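Local structure of carboxylesterase (3WJ2) at residues Y131-H135 and T174-A178; C166-R170 and D236-P241; Y184-D190 and D251-E257. The protein probably hydrolyses carboxylic esters as a carboxylesterase of the alpha/beta-hydrolase fold, from the archaeon Ferroplasma acidiphilum. All coordinates share one frame; numbering follows the deposited sequence.

Contact 1: Y131-H135 and T174-A178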
ATOM      1  N   TYR B 131      12.684 -23.895  22.504  1.00 11.50           N
ATOM      2  CA  TYR B 131      12.979 -23.318  23.799  1.00 11.94           C
ATOM      3  C   TYR B 131      13.889 -24.167  24.635  1.00 12.31           C
ATOM      4  O   TYR B 131      14.906 -23.654  25.186  1.00 12.54           O
ATOM      5  CB  TYR B 131      11.665 -23.169  24.518  1.00 11.29           C
ATOM      6  CG  TYR B 131      11.798 -22.622  25.955  1.00 14.26           C
ATOM      7  CD1 TYR B 131      11.842 -21.252  26.182  1.00 15.31           C
ATOM      8  CD2 TYR B 131      11.824 -23.508  27.068  1.00 18.17           C
ATOM      9  CE1 TYR B 131      11.903 -20.727  27.492  1.00 18.19           C
ATOM     10  CE2 TYR B 131      11.866 -22.981  28.410  1.00 19.48           C
ATOM     11  CZ  TYR B 131      11.918 -21.606  28.570  1.00 21.04           C
ATOM     12  OH  TYR B 131      11.962 -21.020  29.850  1.00 20.76           O
ATOM     13  N   ASP B 132      13.596 -25.467  24.651  1.00 11.27           N
ATOM     14  CA  ASP B 132      14.445 -26.389  25.429  1.00 12.57           C
ATOM     15  C   ASP B 132      15.841 -26.506  24.834  1.00 12.76           C
ATOM     16  O   ASP B 132      16.821 -26.568  25.630  1.00 13.59           O
ATOM     17  CB  ASP B 132      13.785 -27.761  25.553  1.00 11.62           C
ATOM     18  CG  ASP B 132      12.558 -27.736  26.451  1.00 17.50           C
ATOM     19  OD1 ASP B 132      12.334 -26.814  27.317  1.00 16.58           O
ATOM     20  OD2 ASP B 132      11.786 -28.706  26.342  1.00 17.96           O
ATOM     21  N   SER B 133      15.995 -26.484  23.477  1.00 11.51           N
ATOM     22  CA  SER B 133      17.343 -26.629  22.943  1.00 11.31           C
ATOM     23  C   SER B 133      18.192 -25.401  23.256  1.00 12.57           C
ATOM     24  O   SER B 133      19.389 -25.496  23.461  1.00 14.21           O
ATOM     25  CB  SER B 133      17.399 -27.003  21.418  1.00 13.52           C
ATOM     26  OG  SER B 133      16.738 -25.969  20.664  1.00 13.99           O
ATOM     27  N   PHE B 134      17.560 -24.165  23.251  1.00 11.45           N
ATOM     28  CA  PHE B 134      18.277 -22.968  23.576  1.00 10.43           C
ATOM     29  C   PHE B 134      18.816 -23.108  25.012  1.00 11.87           C
ATOM     30  O   PHE B 134      19.985 -22.834  25.229  1.00 12.46           O
ATOM     31  CB  PHE B 134      17.351 -21.717  23.400  1.00 11.45           C
ATOM     32  CG  PHE B 134      17.960 -20.502  24.069  1.00 10.53           C
ATOM     33  CD1 PHE B 134      19.135 -19.935  23.559  1.00 11.78           C
ATOM     34  CD2 PHE B 134      17.446 -20.040  25.308  1.00 11.44           C
ATOM     35  CE1 PHE B 134      19.785 -18.850  24.226  1.00 14.66           C
ATOM     36  CE2 PHE B 134      18.124 -18.974  25.953  1.00 14.17           C
ATOM     37  CZ  PHE B 134      19.284 -18.435  25.429  1.00 15.54           C
ATOM     38  N   HIS B 135      17.910 -23.502  25.900  1.00 12.37           N
ATOM     39  CA  HIS B 135      18.376 -23.572  27.304  1.00 15.04           C
ATOM     40  C   HIS B 135      19.369 -24.670  27.499  1.00 14.65           C
ATOM     41  O   HIS B 135      20.349 -24.501  28.290  1.00 16.77           O
ATOM     42  CB  HIS B 135      17.176 -23.636  28.255  1.00 14.41           C
ATOM     43  CG  HIS B 135      16.505 -22.312  28.444  1.00 14.03           C
ATOM     44  ND1 HIS B 135      17.089 -21.249  29.116  1.00 17.94           N
ATOM     45  CD2 HIS B 135      15.355 -21.835  27.913  1.00 16.68           C
ATOM     46  CE1 HIS B 135      16.269 -20.211  29.065  1.00 18.76           C
ATOM     47  NE2 HIS B 135      15.195 -20.545  28.358  1.00 17.09           N
ATOM     48  N   THR B 174      13.971 -16.102  32.455  1.00 21.63           N
ATOM     49  CA  THR B 174      15.072 -16.944  32.363  1.00 23.15           C
ATOM     50  C   THR B 174      16.108 -16.259  31.500  1.00 22.92           C
ATOM     51  O   THR B 174      15.922 -15.096  31.052  1.00 27.76           O
ATOM     52  CB  THR B 174      14.708 -18.255  31.594  1.00 23.75           C
ATOM     53  OG1 THR B 174      14.328 -17.892  30.234  1.00 26.79           O
ATOM     54  CG2 THR B 174      13.566 -18.998  32.223  1.00 27.86           C
ATOM     55  N   GLU B 175      17.226 -16.938  31.360  1.00 22.82           N
ATOM     56  CA  GLU B 175      18.286 -16.516  30.425  1.00 21.54           C
ATOM     57  C   GLU B 175      17.631 -16.220  29.058  1.00 18.61           C
ATOM     58  O   GLU B 175      16.743 -16.948  28.606  1.00 19.77           O
ATOM     59  CB  GLU B 175      19.342 -17.586  30.289  1.00 22.20           C
ATOM     60  CG  GLU B 175      20.560 -17.014  29.538  1.00 26.95           C
ATOM     61  CD  GLU B 175      21.757 -17.938  29.385  1.00 33.46           C
ATOM     62  OE1 GLU B 175      21.853 -19.004  30.052  1.00 39.62           O
ATOM     63  OE2 GLU B 175      22.636 -17.564  28.582  1.00 33.22           O
ATOM     64  N   MET B 176      18.024 -15.121  28.439  1.00 20.46           N
ATOM     65  CA  MET B 176      17.356 -14.777  27.201  1.00 19.19           C
ATOM     66  C   MET B 176      18.482 -14.868  26.108  1.00 17.07           C
ATOM     67  O   MET B 176      19.665 -14.585  26.342  1.00 16.38           O
ATOM     68  CB  MET B 176      16.719 -13.313  27.379  1.00 23.54           C
ATOM     69  CG  MET B 176      15.153 -13.210  28.194  1.00 17.33           C
ATOM     70  SD  MET B 176      14.679 -11.904  27.027  1.00 37.32           S
ATOM     71  CE  MET B 176      14.470 -13.169  25.771  1.00 20.24           C
ATOM     72  N   PRO B 177      18.111 -15.264  24.861  1.00 13.96           N
ATOM     73  CA  PRO B 177      19.101 -15.140  23.773  1.00 12.87           C
ATOM     74  C   PRO B 177      19.627 -13.725  23.548  1.00 12.92           C
ATOM     75  O   PRO B 177      18.920 -12.743  23.894  1.00 12.93           O
ATOM     76  CB  PRO B 177      18.292 -15.567  22.541  1.00 12.99           C
ATOM     77  CG  PRO B 177      17.161 -16.416  23.088  1.00 12.32           C
ATOM     78  CD  PRO B 177      16.785 -15.703  24.364  1.00 14.67           C
ATOM     79  N   ALA B 178      20.844 -13.606  22.965  1.00 13.10           N
ATOM     80  CA  ALA B 178      21.486 -12.332  22.781  1.00 12.71           C
ATOM     81  C   ALA B 178      20.827 -11.498  21.659  1.00 13.26           C
ATOM     82  O   ALA B 178      20.920 -10.299  21.680  1.00 13.22           O
ATOM     83  CB  ALA B 178      22.966 -12.555  22.464  1.00 13.81           C
TER
HETATM   84  O   HOH W   1      19.462 -21.253  30.370  1.00 34.65           O
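F134 and P177 stand with their CA atoms 7.9 Å apart, and H135 lies 7.7 Å from E175 between the same atoms, so the two backbones keep a side chain's width between them. This is a helix-to-loop packing of the alpha/beta-hydrolase fold: helix 125-139 meets the irregular connection from helix 157-172 to strand 180-183. F134 carries it. With CG anti to the backbone N (chi1 165°), its ring reaches the P177 ring, and P177 CG sits over one of its faces, 3.8 Å from the F134 ring centroid and 13° off the normal, a CH-pi contact. At the rim, near the ring plane, E175 O approaches F134 CE2 to 3.6 Å. The same ring touches I150 and V152 of strand 150-155. With an alanine here, P177 would probably lose the aromatic surface it rests on, opening a gap between helix, loop and sheet.

H135, the next residue on the helix, extends the packing. One face of its imidazole is covered by F134 CD2, while its own CD2 lies over the centre of the Y131 ring. T174 OG1 comes to the imidazole edge, 3.2 Å from H135 CE1, and also donates to E175 O from above that carbonyl's plane. Y131 OH meets the T174 methyl, CG2. A water bridges H135 and E175: it lies 2.7 Å from H135 ND1 and donates to E175 OE1 at 3.3 Å.

Contact 2: C166-R170 and D236-P241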
ATOM      1  N   CYS B 166      11.726 -16.570  22.566  1.00 11.74           N
ATOM      2  CA  CYS B 166      12.169 -15.341  23.264  1.00 12.50           C
ATOM      3  C   CYS B 166      11.055 -14.866  24.161  1.00 13.22           C
ATOM      4  O   CYS B 166      11.338 -14.497  25.313  1.00 14.61           O
ATOM      5  CB  CYS B 166      12.544 -14.244  22.311  1.00 10.22           C
ATOM      6  SG  CYS B 166      14.125 -14.702  21.446  1.00 12.73           S
ATOM      7  N   LEU B 167       9.831 -14.926  23.682  1.00 13.31           N
ATOM      8  CA  LEU B 167       8.683 -14.480  24.510  1.00 14.04           C
ATOM      9  C   LEU B 167       8.600 -15.353  25.764  1.00 14.64           C
ATOM     10  O   LEU B 167       8.345 -14.861  26.881  1.00 14.74           O
ATOM     11  CB  LEU B 167       7.367 -14.692  23.753  1.00 12.79           C
ATOM     12  CG  LEU B 167       7.045 -13.570  22.815  1.00 17.12           C
ATOM     13  CD1 LEU B 167       5.846 -13.942  21.990  1.00 19.99           C
ATOM     14  CD2 LEU B 167       6.636 -12.193  23.660  1.00 19.37           C
ATOM     15  N   LYS B 168       8.796 -16.665  25.633  1.00 13.17           N
ATOM     16  CA  LYS B 168       8.692 -17.524  26.850  1.00 14.19           C
ATOM     17  C   LYS B 168       9.871 -17.283  27.812  1.00 14.04           C
ATOM     18  O   LYS B 168       9.697 -17.319  29.088  1.00 14.49           O
ATOM     19  CB  LYS B 168       8.612 -19.016  26.424  1.00 12.90           C
ATOM     20  CG  LYS B 168       8.464 -19.919  27.690  1.00 13.68           C
ATOM     21  CD  LYS B 168       8.154 -21.372  27.392  1.00 14.63           C
ATOM     22  CE  LYS B 168       8.419 -22.200  28.744  1.00 15.76           C
ATOM     23  NZ  LYS B 168       7.819 -23.598  28.377  1.00 20.75           N
ATOM     24  N   CYS B 169      11.084 -17.055  27.315  1.00 14.29           N
ATOM     25  CA  CYS B 169      12.243 -16.663  28.167  1.00 13.09           C
ATOM     26  C   CYS B 169      11.867 -15.406  28.913  1.00 16.63           C
ATOM     27  O   CYS B 169      12.092 -15.374  30.162  1.00 18.15           O
ATOM     28  CB  CYS B 169      13.529 -16.375  27.338  1.00 13.91           C
ATOM     29  SG  CYS B 169      14.209 -17.868  26.551  1.00 15.66           S
ATOM     30  N   ARG B 170      11.191 -14.496  28.237  1.00 15.89           N
ATOM     31  CA  ARG B 170      10.887 -13.186  28.893  1.00 16.76           C
ATOM     32  C   ARG B 170       9.872 -13.466  29.977  1.00 19.22           C
ATOM     33  O   ARG B 170      10.058 -12.987  31.193  1.00 21.04           O
ATOM     34  CB  ARG B 170      10.413 -12.215  27.785  1.00 16.76           C
ATOM     35  CG  ARG B 170      10.280 -10.697  28.209  1.00 16.63           C
ATOM     36  CD  ARG B 170       9.038 -10.498  29.053  1.00 18.75           C
ATOM     37  NE  ARG B 170       7.779 -11.039  28.488  1.00 18.58           N
ATOM     38  CZ  ARG B 170       7.105 -10.520  27.454  1.00 21.47           C
ATOM     39  NH1 ARG B 170       7.562  -9.405  26.860  1.00 22.67           N
ATOM     40  NH2 ARG B 170       5.983 -11.090  27.039  1.00 22.87           N
ATOM     41  N   ASP B 236       2.450  -7.993  25.571  1.00 23.30           N
ATOM     42  CA  ASP B 236       3.551  -7.206  26.048  1.00 21.44           C
ATOM     43  C   ASP B 236       4.807  -7.642  25.268  1.00 19.98           C
ATOM     44  O   ASP B 236       5.117  -8.854  25.251  1.00 19.55           O
ATOM     45  CB  ASP B 236       3.771  -7.507  27.539  1.00 22.68           C
ATOM     46  CG  ASP B 236       4.994  -6.798  28.128  1.00 27.35           C
ATOM     47  OD1 ASP B 236       5.491  -5.870  27.511  1.00 26.87           O
ATOM     48  OD2 ASP B 236       5.398  -7.096  29.292  1.00 35.28           O
ATOM     49  N   PHE B 237       5.479  -6.680  24.622  1.00 18.75           N
ATOM     50  CA  PHE B 237       6.759  -6.954  23.955  1.00 18.81           C
ATOM     51  C   PHE B 237       7.988  -6.427  24.652  1.00 20.03           C
ATOM     52  O   PHE B 237       9.082  -6.478  24.087  1.00 20.14           O
ATOM     53  CB  PHE B 237       6.612  -6.501  22.514  1.00 15.99           C
ATOM     54  CG  PHE B 237       5.515  -7.230  21.812  1.00 15.34           C
ATOM     55  CD1 PHE B 237       5.736  -8.571  21.344  1.00 18.12           C
ATOM     56  CD2 PHE B 237       4.318  -6.649  21.581  1.00 16.64           C
ATOM     57  CE1 PHE B 237       4.693  -9.257  20.711  1.00 17.91           C
ATOM     58  CE2 PHE B 237       3.291  -7.262  20.982  1.00 18.63           C
ATOM     59  CZ  PHE B 237       3.460  -8.625  20.481  1.00 17.40           C
ATOM     60  N   SER B 238       7.864  -5.955  25.922  1.00 17.78           N
ATOM     61  CA  SER B 238       8.999  -5.489  26.674  1.00 21.14           C
ATOM     62  C   SER B 238      10.033  -6.518  26.940  1.00 18.60           C
ATOM     63  O   SER B 238       9.695  -7.710  27.171  1.00 20.14           O
ATOM     64  CB  SER B 238       8.497  -5.046  28.101  1.00 21.94           C
ATOM     65  OG  SER B 238       7.437  -4.164  27.935  1.00 30.20           O
ATOM     66  N   ASN B 239      11.286  -6.080  27.000  1.00 18.37           N
ATOM     67  CA  ASN B 239      12.335  -6.842  27.543  1.00 18.42           C
ATOM     68  C   ASN B 239      12.621  -8.102  26.722  1.00 18.30           C
ATOM     69  O   ASN B 239      13.258  -9.037  27.204  1.00 21.55           O
ATOM     70  CB  ASN B 239      12.034  -7.217  28.992  1.00 20.10           C
ATOM     71  CG  ASN B 239      11.897  -5.941  29.854  1.00 26.73           C
ATOM     72  OD1 ASN B 239      12.751  -5.054  29.731  1.00 32.34           O
ATOM     73  ND2 ASN B 239      10.823  -5.818  30.634  1.00 29.10           N
ATOM     74  N   LEU B 240      12.270  -8.013  25.450  1.00 18.57           N
ATOM     75  CA  LEU B 240      12.733  -9.066  24.475  1.00 15.86           C
ATOM     76  C   LEU B 240      14.140  -8.762  23.937  1.00 15.25           C
ATOM     77  O   LEU B 240      14.605  -7.596  23.965  1.00 18.49           O
ATOM     78  CB  LEU B 240      11.745  -9.101  23.320  1.00 13.55           C
ATOM     79  CG  LEU B 240      10.400  -9.682  23.705  1.00 15.61           C
ATOM     80  CD1 LEU B 240       9.355  -9.641  22.646  1.00 15.08           C
ATOM     81  CD2 LEU B 240      10.533 -11.180  24.262  1.00 17.07           C
ATOM     82  N   PRO B 241      14.840  -9.781  23.432  1.00 14.76           N
ATOM     83  CA  PRO B 241      16.147  -9.562  22.833  1.00 13.70           C
ATOM     84  C   PRO B 241      16.137  -8.671  21.582  1.00 13.20           C
ATOM     85  O   PRO B 241      15.146  -8.636  20.869  1.00 12.34           O
ATOM     86  CB  PRO B 241      16.559 -10.976  22.369  1.00 15.42           C
ATOM     87  CG  PRO B 241      15.683 -11.967  23.187  1.00 16.35           C
ATOM     88  CD  PRO B 241      14.351 -11.168  23.275  1.00 13.66           C
TER
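R170 bends twice, at chi2 (-75°) and chi3, to lay its guanidinium edge-on against the backbone of 236-241. NH1 donates to S238 O at 2.7 Å, in the carbonyl plane on a lone pair and in the plane of the guanidinium. End-on, R170 NH1 and NH2 both reach D236 O, each at 3.0 Å and from the same face of that carbonyl, so three N-H bonds fix the rotation of the group. The D236 carboxylate hangs over one guanidinium face instead: OD2 lies 4.0 Å from R170 NH1, a long salt bridge of charges alone.

The other carboxylate oxygen, D236 OD1, accepts from S238 N at 2.9 Å, an Asx turn, and from S238 OG on its syn lone pair. A type II beta turn from F237 to L240 overlaps it, carrying this loop of the alpha/beta-hydrolase fold across helix 157-172 toward strand 243-248.

Beside the polar grip the contact is apolar. L167 and L240 run obliquely across each other, L167 CD2 meeting L240 CD1 at 3.9 Å. L240 CD2 reaches over the helix backbone to the R170 CB. Farther along, C166 SG packs on P241 CG at 3.6 Å, and L240 also touches L264 of helix 254-266.

Contact 3: Y184-D190 and D251-E257; sequences YPSLAPD and DPLRDPE
The Y184 ring meets that of H281 edge-to-face, and its hydroxyl is hydrogen-bonded to A284 N; D251 OD2 approaches the base of the Y184 side chain, 4.0 Å from Y184 CB. A second flat group, the E257 carboxylate, comes up against the Y184-P185 backbone: its chain is extended beyond CG, which brings OE2 within 2.6 Å of P185 O, a spacing that suggests a protonated acid. E257 OE2 also lies 3.2 Å from Y184 O, though two acceptors make no bond there. The D190 and P256 side chains cross at about a right angle, D190 OD2 lying 3.2 Å from P256 CG. The main partner of this carboxylate is S193 OG, and a water at 2.5 Å from D190 OD2 donates there and to P252 O. A second water ties P185 O to L253 O. Between these polar points, L253 CD1 touches S186, L187 CD1 rests on E257 CA at 3.8 Å, and A188 CB meets P256 CB. F192 of a second subunit packs on A188, D190 and P256.

D251 opens a type I turn and caps the helix start, its OD1 accepting from L253 N at 2.9 Å. It begins a DPLRD sequence whose first aspartate is the triad acid in related lipases; placed beside H281, D251 probably has that role. Y184 touches the probable nucleophile elbow as well. Segment 184-190 thus lies between the ends of strands 180-183 and 243-248 and the first turn of helix 254-266, near helix 194-198.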
ATOM      1  N   TYR B 184      11.518 -13.515   7.791  1.00  9.82           N
ATOM      2  CA  TYR B 184      10.109 -13.721   7.416  1.00  9.33           C
ATOM      3  C   TYR B 184       9.366 -14.830   8.213  1.00  8.70           C
ATOM      4  O   TYR B 184       8.802 -15.817   7.654  1.00  9.23           O
ATOM      5  CB  TYR B 184       9.958 -13.882   5.863  1.00  9.14           C
ATOM      6  CG  TYR B 184      10.961 -14.822   5.223  1.00  8.34           C
ATOM      7  CD1 TYR B 184      10.651 -16.161   5.152  1.00 10.45           C
ATOM      8  CD2 TYR B 184      12.172 -14.289   4.767  1.00  8.52           C
ATOM      9  CE1 TYR B 184      11.613 -17.021   4.484  1.00 10.70           C
ATOM     10  CE2 TYR B 184      13.111 -15.076   4.105  1.00 12.38           C
ATOM     11  CZ  TYR B 184      12.790 -16.402   4.017  1.00 11.19           C
ATOM     12  OH  TYR B 184      13.758 -17.276   3.403  1.00 12.02           O
ATOM     13  N   PRO B 185       9.193 -14.624   9.564  1.00  8.68           N
ATOM     14  CA  PRO B 185       8.482 -15.632  10.349  1.00  8.99           C
ATOM     15  C   PRO B 185       6.935 -15.648  10.054  1.00 12.32           C
ATOM     16  O   PRO B 185       6.373 -14.598   9.646  1.00 10.95           O
ATOM     17  CB  PRO B 185       8.581 -15.075  11.791  1.00  8.72           C
ATOM     18  CG  PRO B 185       8.947 -13.583  11.629  1.00  9.04           C
ATOM     19  CD  PRO B 185       9.791 -13.518  10.307  1.00  9.32           C
ATOM     20  N   SER B 186       6.295 -16.778  10.302  1.00 11.72           N
ATOM     21  CA  SER B 186       4.826 -16.833  10.436  1.00 14.45           C
ATOM     22  C   SER B 186       4.602 -16.272  11.886  1.00 17.45           C
ATOM     23  O   SER B 186       5.410 -16.531  12.815  1.00 20.38           O
ATOM     24  CB  SER B 186       4.243 -18.212  10.150  1.00 18.76           C
ATOM     25  OG  SER B 186       5.022 -19.151  10.939  1.00 20.16           O
ATOM     26  N   LEU B 187       3.682 -15.374  12.112  1.00 14.07           N
ATOM     27  CA  LEU B 187       3.547 -14.876  13.460  1.00 15.99           C
ATOM     28  C   LEU B 187       2.087 -14.800  13.977  1.00 18.80           C
ATOM     29  O   LEU B 187       1.839 -14.477  15.172  1.00 20.03           O
ATOM     30  CB  LEU B 187       4.050 -13.453  13.530  1.00 15.45           C
ATOM     31  CG  LEU B 187       5.602 -13.290  13.368  1.00 12.90           C
ATOM     32  CD1 LEU B 187       5.881 -11.767  13.041  1.00 12.96           C
ATOM     33  CD2 LEU B 187       6.344 -13.782  14.557  1.00 16.31           C
ATOM     34  N   ALA B 188       1.161 -14.745  13.047  1.00 21.50           N
ATOM     35  CA  ALA B 188      -0.238 -14.355  13.387  1.00 22.36           C
ATOM     36  C   ALA B 188      -1.217 -15.306  12.703  1.00 23.57           C
ATOM     37  O   ALA B 188      -0.943 -15.959  11.642  1.00 20.00           O
ATOM     38  CB  ALA B 188      -0.509 -12.873  12.914  1.00 23.15           C
ATOM     39  N   PRO B 189      -2.473 -15.295  13.256  1.00 24.34           N
ATOM     40  CA  PRO B 189      -3.492 -16.090  12.623  1.00 24.58           C
ATOM     41  C   PRO B 189      -4.048 -15.341  11.430  1.00 21.41           C
ATOM     42  O   PRO B 189      -5.230 -14.900  11.502  1.00 27.09           O
ATOM     43  CB  PRO B 189      -4.583 -16.177  13.696  1.00 22.98           C
ATOM     44  CG  PRO B 189      -4.459 -14.840  14.470  1.00 24.17           C
ATOM     45  CD  PRO B 189      -2.947 -14.615  14.491  1.00 25.25           C
ATOM     46  N   ASP B 190      -3.405 -15.397  10.274  1.00 22.58           N
ATOM     47  CA  ASP B 190      -3.811 -14.385   9.165  1.00 19.39           C
ATOM     48  C   ASP B 190      -4.356 -14.973   7.890  1.00 20.78           C
ATOM     49  O   ASP B 190      -3.623 -15.600   7.100  1.00 21.45           O
ATOM     50  CB  ASP B 190      -2.590 -13.492   8.919  1.00 17.19           C
ATOM     51  CG  ASP B 190      -2.840 -12.405   7.869  1.00 17.73           C
ATOM     52  OD1 ASP B 190      -4.021 -12.158   7.660  1.00 19.26           O
ATOM     53  OD2 ASP B 190      -1.820 -11.855   7.367  1.00 14.79           O
ATOM     54  N   ASP B 251       5.007 -11.283  -0.499  1.00 12.09           N
ATOM     55  CA  ASP B 251       4.939 -12.523   0.359  1.00 10.58           C
ATOM     56  C   ASP B 251       3.686 -12.336   1.201  1.00 11.39           C
ATOM     57  O   ASP B 251       3.482 -11.284   1.850  1.00 12.17           O
ATOM     58  CB  ASP B 251       6.210 -12.541   1.255  1.00  9.87           C
ATOM     59  CG  ASP B 251       6.197 -13.630   2.320  1.00  9.21           C
ATOM     60  OD1 ASP B 251       5.268 -14.343   2.584  1.00 11.30           O
ATOM     61  OD2 ASP B 251       7.331 -13.743   2.878  1.00 12.48           O
ATOM     62  N   PRO B 252       2.782 -13.318   1.209  1.00 11.27           N
ATOM     63  CA  PRO B 252       1.555 -13.178   2.052  1.00 12.64           C
ATOM     64  C   PRO B 252       1.825 -12.907   3.544  1.00 12.72           C
ATOM     65  O   PRO B 252       1.014 -12.293   4.243  1.00 15.50           O
ATOM     66  CB  PRO B 252       0.765 -14.448   1.825  1.00 12.92           C
ATOM     67  CG  PRO B 252       1.791 -15.435   1.195  1.00 15.14           C
ATOM     68  CD  PRO B 252       2.884 -14.660   0.575  1.00 12.92           C
ATOM     69  N   LEU B 253       2.979 -13.387   4.067  1.00 12.41           N
ATOM     70  CA  LEU B 253       3.311 -13.236   5.479  1.00 11.81           C
ATOM     71  C   LEU B 253       3.866 -11.870   5.870  1.00 10.13           C
ATOM     72  O   LEU B 253       4.183 -11.624   7.021  1.00 12.69           O
ATOM     73  CB  LEU B 253       4.410 -14.268   5.877  1.00 12.68           C
ATOM     74  CG  LEU B 253       3.887 -15.658   5.752  1.00 18.37           C
ATOM     75  CD1 LEU B 253       4.915 -16.652   6.468  1.00 24.01           C
ATOM     76  CD2 LEU B 253       2.503 -15.949   6.172  1.00 20.04           C
ATOM     77  N   ARG B 254       4.085 -10.949   4.909  1.00  9.96           N
ATOM     78  CA  ARG B 254       4.823  -9.734   5.117  1.00 11.68           C
ATOM     79  C   ARG B 254       4.148  -8.770   6.124  1.00 11.73           C
ATOM     80  O   ARG B 254       4.825  -8.219   6.983  1.00 11.15           O
ATOM     81  CB  ARG B 254       4.933  -9.008   3.749  1.00 10.86           C
ATOM     82  CG  ARG B 254       5.657  -7.636   3.784  1.00  9.49           C
ATOM     83  CD  ARG B 254       5.380  -6.874   2.467  1.00 11.36           C
ATOM     84  NE  ARG B 254       4.042  -6.316   2.584  1.00 12.50           N
ATOM     85  CZ  ARG B 254       3.472  -5.670   1.553  1.00 16.19           C
ATOM     86  NH1 ARG B 254       4.026  -5.698   0.331  1.00 14.55           N
ATOM     87  NH2 ARG B 254       2.268  -5.126   1.721  1.00 16.63           N
ATOM     88  N   ASP B 255       2.867  -8.486   5.918  1.00 13.08           N
ATOM     89  CA  ASP B 255       2.305  -7.357   6.767  1.00 13.25           C
ATOM     90  C   ASP B 255       2.373  -7.644   8.309  1.00 12.17           C
ATOM     91  O   ASP B 255       2.844  -6.771   9.060  1.00 12.88           O
ATOM     92  CB  ASP B 255       0.894  -6.984   6.368  1.00 14.03           C
ATOM     93  CG  ASP B 255       0.846  -6.182   5.002  1.00 13.94           C
ATOM     94  OD1 ASP B 255       1.891  -5.722   4.533  1.00 15.45           O
ATOM     95  OD2 ASP B 255      -0.273  -6.038   4.476  1.00 14.92           O
ATOM     96  N   PRO B 256       1.998  -8.866   8.748  1.00 13.29           N
ATOM     97  CA  PRO B 256       2.174  -9.110  10.197  1.00 13.68           C
ATOM     98  C   PRO B 256       3.614  -8.992  10.689  1.00 14.15           C
ATOM     99  O   PRO B 256       3.854  -8.579  11.842  1.00 11.24           O
ATOM    100  CB  PRO B 256       1.602 -10.557  10.388  1.00 12.26           C
ATOM    101  CG  PRO B 256       0.611 -10.753   9.200  1.00 16.35           C
ATOM    102  CD  PRO B 256       1.385 -10.023   8.068  1.00 14.28           C
ATOM    103  N   GLU B 257       4.595  -9.334   9.825  1.00 10.48           N
ATOM    104  CA  GLU B 257       5.958  -9.172  10.256  1.00 10.81           C
ATOM    105  C   GLU B 257       6.366  -7.759  10.475  1.00 10.13           C
ATOM    106  O   GLU B 257       7.199  -7.434  11.296  1.00 11.06           O
ATOM    107  CB  GLU B 257       6.905  -9.833   9.163  1.00 10.37           C
ATOM    108  CG  GLU B 257       6.668 -11.351   9.070  1.00 10.98           C
ATOM    109  CD  GLU B 257       7.204 -11.905   7.763  1.00  9.41           C
ATOM    110  OE1 GLU B 257       7.680 -11.079   6.966  1.00 10.27           O
ATOM    111  OE2 GLU B 257       7.066 -13.176   7.577  1.00 11.13           O
TER
HETATM  112  O   HOH W   2       3.721 -13.182   9.342  1.00 18.86           O
HETATM  113  O   HOH W   3       0.122 -13.324   6.648  1.00 17.00           O

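How the contacts relate
Contacts 1 and 2 are neighbours, their centres 11 Å apart, and they touch: M176 packs on P241, and T174 N probably donates a hydrogen bond to C169 O. Helix 157-172 provides one segment of contact 2, and the loop that follows it one segment of contact 1. Contact 3 lies farther off, with centres 24 Å from contact 1 and 19 Å from contact 2, and touches neither. Along the chain contact 1 crosses contact 2, contact 2 crosses contact 3, and contact 1 closes before contact 3 opens. Strands 180-183 and 243-248, adjacent in the sheet, link the regions: contacts 1 and 2 hold loops entering them, contact 3 those leaving them, beside the probable active site.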